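Local coordinates for protein novel antigen receptor (Ginglymostoma cirratum, PDB 4Q97) that forms the first constant (C1) domain of the shark heavy-chain antibody IgNAR, an immunoglobulin-fold unit that probably links antigen-binding and downstream constant domains, at residues A[91-96]-A[100-105]. Numbering follows the deposited sequence.
Sequences SCQVSH and SSNQRK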
ATOM      1  N   SER A  91      -6.368 -12.133   6.888  1.00 31.38           N
ATOM      2  CA  SER A  91      -7.110 -10.960   7.308  1.00 30.64           C
ATOM      3  C   SER A  91      -6.182 -10.018   8.060  1.00 28.76           C
ATOM      4  O   SER A  91      -5.296 -10.464   8.788  1.00 28.43           O
ATOM      5  CB  SER A  91      -8.305 -11.362   8.186  1.00 31.30           C
ATOM      6  OG  SER A  91      -7.887 -11.997   9.390  1.00 32.54           O
ATOM      7  N   CYS A  92      -6.356  -8.718   7.840  1.00 28.15           N
ATOM      8  CA  CYS A  92      -5.809  -7.715   8.741  1.00 28.44           C
ATOM      9  C   CYS A  92      -6.967  -7.089   9.511  1.00 30.07           C
ATOM     10  O   CYS A  92      -8.100  -6.992   9.012  1.00 26.75           O
ATOM     11  CB  CYS A  92      -4.991  -6.642   8.003  1.00 29.22           C
ATOM     12  SG  CYS A  92      -5.980  -5.559   6.953  1.00 29.30           S
ATOM     13  N   GLN A  93      -6.662  -6.675  10.733  1.00 32.91           N
ATOM     14  CA  GLN A  93      -7.641  -6.134  11.646  1.00 34.49           C
ATOM     15  C   GLN A  93      -7.130  -4.776  12.120  1.00 35.25           C
ATOM     16  O   GLN A  93      -5.972  -4.649  12.532  1.00 34.51           O
ATOM     17  CB  GLN A  93      -7.858  -7.114  12.804  1.00 40.07           C
ATOM     18  CG  GLN A  93      -9.012  -6.771  13.732  1.00 47.47           C
ATOM     19  CD  GLN A  93      -9.901  -7.964  14.060  1.00 54.03           C
ATOM     20  OE1 GLN A  93      -9.458  -9.113  14.055  1.00 55.35           O
ATOM     21  NE2 GLN A  93     -11.168  -7.688  14.347  1.00 49.91           N
ATOM     22  N   VAL A  94      -7.991  -3.764  12.030  1.00 33.01           N
ATOM     23  CA  VAL A  94      -7.624  -2.391  12.381  1.00 30.62           C
ATOM     24  C   VAL A  94      -8.468  -1.841  13.537  1.00 30.74           C
ATOM     25  O   VAL A  94      -9.704  -1.827  13.478  1.00 30.94           O
ATOM     26  CB  VAL A  94      -7.725  -1.437  11.170  1.00 29.57           C
ATOM     27  CG1 VAL A  94      -7.119  -0.081  11.521  1.00 26.92           C
ATOM     28  CG2 VAL A  94      -7.036  -2.034   9.946  1.00 28.61           C
ATOM     29  N   SER A  95      -7.782  -1.380  14.580  1.00 30.50           N
ATOM     30  CA  SER A  95      -8.430  -0.830  15.765  1.00 33.22           C
ATOM     31  C   SER A  95      -8.188   0.657  15.903  1.00 30.53           C
ATOM     32  O   SER A  95      -7.062   1.130  15.753  1.00 27.17           O
ATOM     33  CB  SER A  95      -7.955  -1.543  17.033  1.00 38.82           C
ATOM     34  OG  SER A  95      -9.041  -2.161  17.696  1.00 44.74           O
ATOM     35  N   HIS A  96      -9.261   1.383  16.204  1.00 29.50           N
ATOM     36  CA  HIS A  96      -9.216   2.827  16.363  1.00 29.24           C
ATOM     37  C   HIS A  96     -10.062   3.187  17.577  1.00 31.40           C
ATOM     38  O   HIS A  96     -11.284   3.309  17.486  1.00 29.78           O
ATOM     39  CB  HIS A  96      -9.725   3.508  15.087  1.00 26.46           C
ATOM     40  CG  HIS A  96      -9.444   4.978  15.026  1.00 25.75           C
ATOM     41  ND1 HIS A  96      -8.171   5.499  15.109  1.00 25.34           N
ATOM     42  CD2 HIS A  96     -10.272   6.037  14.868  1.00 24.80           C
ATOM     43  CE1 HIS A  96      -8.231   6.815  15.020  1.00 25.58           C
ATOM     44  NE2 HIS A  96      -9.495   7.166  14.870  1.00 24.38           N
ATOM     45  N   SER A 100     -14.011   4.042  18.620  1.00 34.09           N
ATOM     46  CA  SER A 100     -14.472   2.736  19.117  1.00 41.50           C
ATOM     47  C   SER A 100     -14.701   1.762  17.962  1.00 42.20           C
ATOM     48  O   SER A 100     -15.736   1.088  17.883  1.00 44.15           O
ATOM     49  CB  SER A 100     -15.736   2.879  19.981  1.00 44.24           C
ATOM     50  OG  SER A 100     -15.410   3.179  21.326  1.00 47.44           O
ATOM     51  N   SER A 101     -13.719   1.698  17.067  1.00 41.90           N
ATOM     52  CA  SER A 101     -13.865   0.963  15.823  1.00 43.50           C
ATOM     53  C   SER A 101     -12.941  -0.243  15.761  1.00 41.20           C
ATOM     54  O   SER A 101     -11.748  -0.145  16.056  1.00 40.78           O
ATOM     55  CB  SER A 101     -13.602   1.880  14.629  1.00 40.80           C
ATOM     56  OG  SER A 101     -14.034   1.289  13.420  1.00 38.45           O
ATOM     57  N   ASN A 102     -13.514  -1.381  15.383  1.00 41.11           N
ATOM     58  CA  ASN A 102     -12.743  -2.576  15.095  1.00 48.15           C
ATOM     59  C   ASN A 102     -13.095  -3.067  13.710  1.00 47.03           C
ATOM     60  O   ASN A 102     -14.233  -3.463  13.448  1.00 50.52           O
ATOM     61  CB  ASN A 102     -13.006  -3.678  16.126  1.00 55.26           C
ATOM     62  CG  ASN A 102     -12.175  -4.923  15.873  1.00 60.04           C
ATOM     63  OD1 ASN A 102     -12.601  -6.040  16.172  1.00 68.36           O
ATOM     64  ND2 ASN A 102     -10.981  -4.739  15.314  1.00 60.31           N
ATOM     65  N   GLN A 103     -12.114  -3.033  12.819  1.00 41.41           N
ATOM     66  CA  GLN A 103     -12.349  -3.409  11.440  1.00 37.67           C
ATOM     67  C   GLN A 103     -11.485  -4.560  10.976  1.00 36.10           C
ATOM     68  O   GLN A 103     -10.387  -4.773  11.485  1.00 35.00           O
ATOM     69  CB  GLN A 103     -12.180  -2.204  10.530  1.00 36.75           C
ATOM     70  CG  GLN A 103     -13.475  -1.443  10.343  1.00 38.28           C
ATOM     71  CD  GLN A 103     -13.338  -0.341   9.331  1.00 37.08           C
ATOM     72  OE1 GLN A 103     -12.722   0.680   9.604  1.00 39.32           O
ATOM     73  NE2 GLN A 103     -13.912  -0.541   8.151  1.00 39.71           N
ATOM     74  N   ARG A 104     -12.010  -5.303  10.007  1.00 35.16           N
ATOM     75  CA  ARG A 104     -11.315  -6.435   9.414  1.00 36.54           C
ATOM     76  C   ARG A 104     -11.738  -6.668   7.965  1.00 36.63           C
ATOM     77  O   ARG A 104     -12.912  -6.529   7.612  1.00 40.16           O
ATOM     78  CB  ARG A 104     -11.542  -7.701  10.243  1.00 37.75           C
ATOM     79  CG  ARG A 104     -13.002  -8.037  10.488  1.00 49.41           C
ATOM     80  CD  ARG A 104     -13.161  -8.908  11.720  1.00 64.12           C
ATOM     81  NE  ARG A 104     -14.386  -8.583  12.448  1.00 78.02           N
ATOM     82  CZ  ARG A 104     -15.531  -9.255  12.353  1.00 87.50           C
ATOM     83  NH1 ARG A 104     -16.579  -8.863  13.065  1.00 96.63           N
ATOM     84  NH2 ARG A 104     -15.638 -10.313  11.555  1.00 83.42           N
ATOM     85  N   LYS A 105     -10.761  -7.012   7.133  1.00 34.34           N
ATOM     86  CA  LYS A 105     -11.010  -7.469   5.769  1.00 31.91           C
ATOM     87  C   LYS A 105     -10.281  -8.782   5.552  1.00 31.37           C
ATOM     88  O   LYS A 105      -9.167  -8.973   6.041  1.00 31.24           O
ATOM     89  CB  LYS A 105     -10.531  -6.431   4.751  1.00 29.03           C
ATOM     90  CG  LYS A 105     -11.321  -5.132   4.756  1.00 28.25           C
ATOM     91  CD  LYS A 105     -12.647  -5.261   4.020  1.00 29.48           C
ATOM     92  CE  LYS A 105     -13.174  -3.892   3.618  1.00 29.10           C
ATOM     93  NZ  LYS A 105     -14.039  -3.972   2.410  1.00 28.58           N
TER
HETATM   94  O   HOH W   1     -11.440   0.390  12.512  1.00 33.48           O
HETATM   95  O   HOH W   2     -11.614  -2.133  18.634  1.00 51.73           O
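Val94 and Gln103 form the central hydrogen-bonded pair of an antiparallel F-G hairpin in the immunoglobulin C1-set sandwich, the two strand axes running at 165°. Their reciprocal bonds measure 2.7 Å from Val94 N to Gln103 O and 2.8 Å from Gln103 N to Val94 O. His96 and Ser101 pair likewise, Ser101 N reaching His96 O at 2.9 Å. Ser100 and Ser101 both face His96 in a G1 beta bulge: Ser100 N also lies 3.0 Å from His96 O, but at an angle too poor for a hydrogen bond. Pairing is looser at Cys92, whose N gives Lys105 O a weak bond of 3.3 Å.

On the face bearing Gln93, that residue's CG lies anti to the backbone N (chi1 -171°); a bend at chi2 then brings its amide beside that of Asn102, the planes 10° apart. Gln93 NE2 also lies 3.5 Å from Arg104 CD.

The opposite face turns inward: Cys92 is disulfide-bonded to Cys33 of the other sheet, Val94 packs on Val13, and the His96 imidazole is held by the carbonyls of Asn42 and Tyr39. Along this side a water bridges the strands, donating to Val94 O and accepting from Ser101 OG at 2.9 Å.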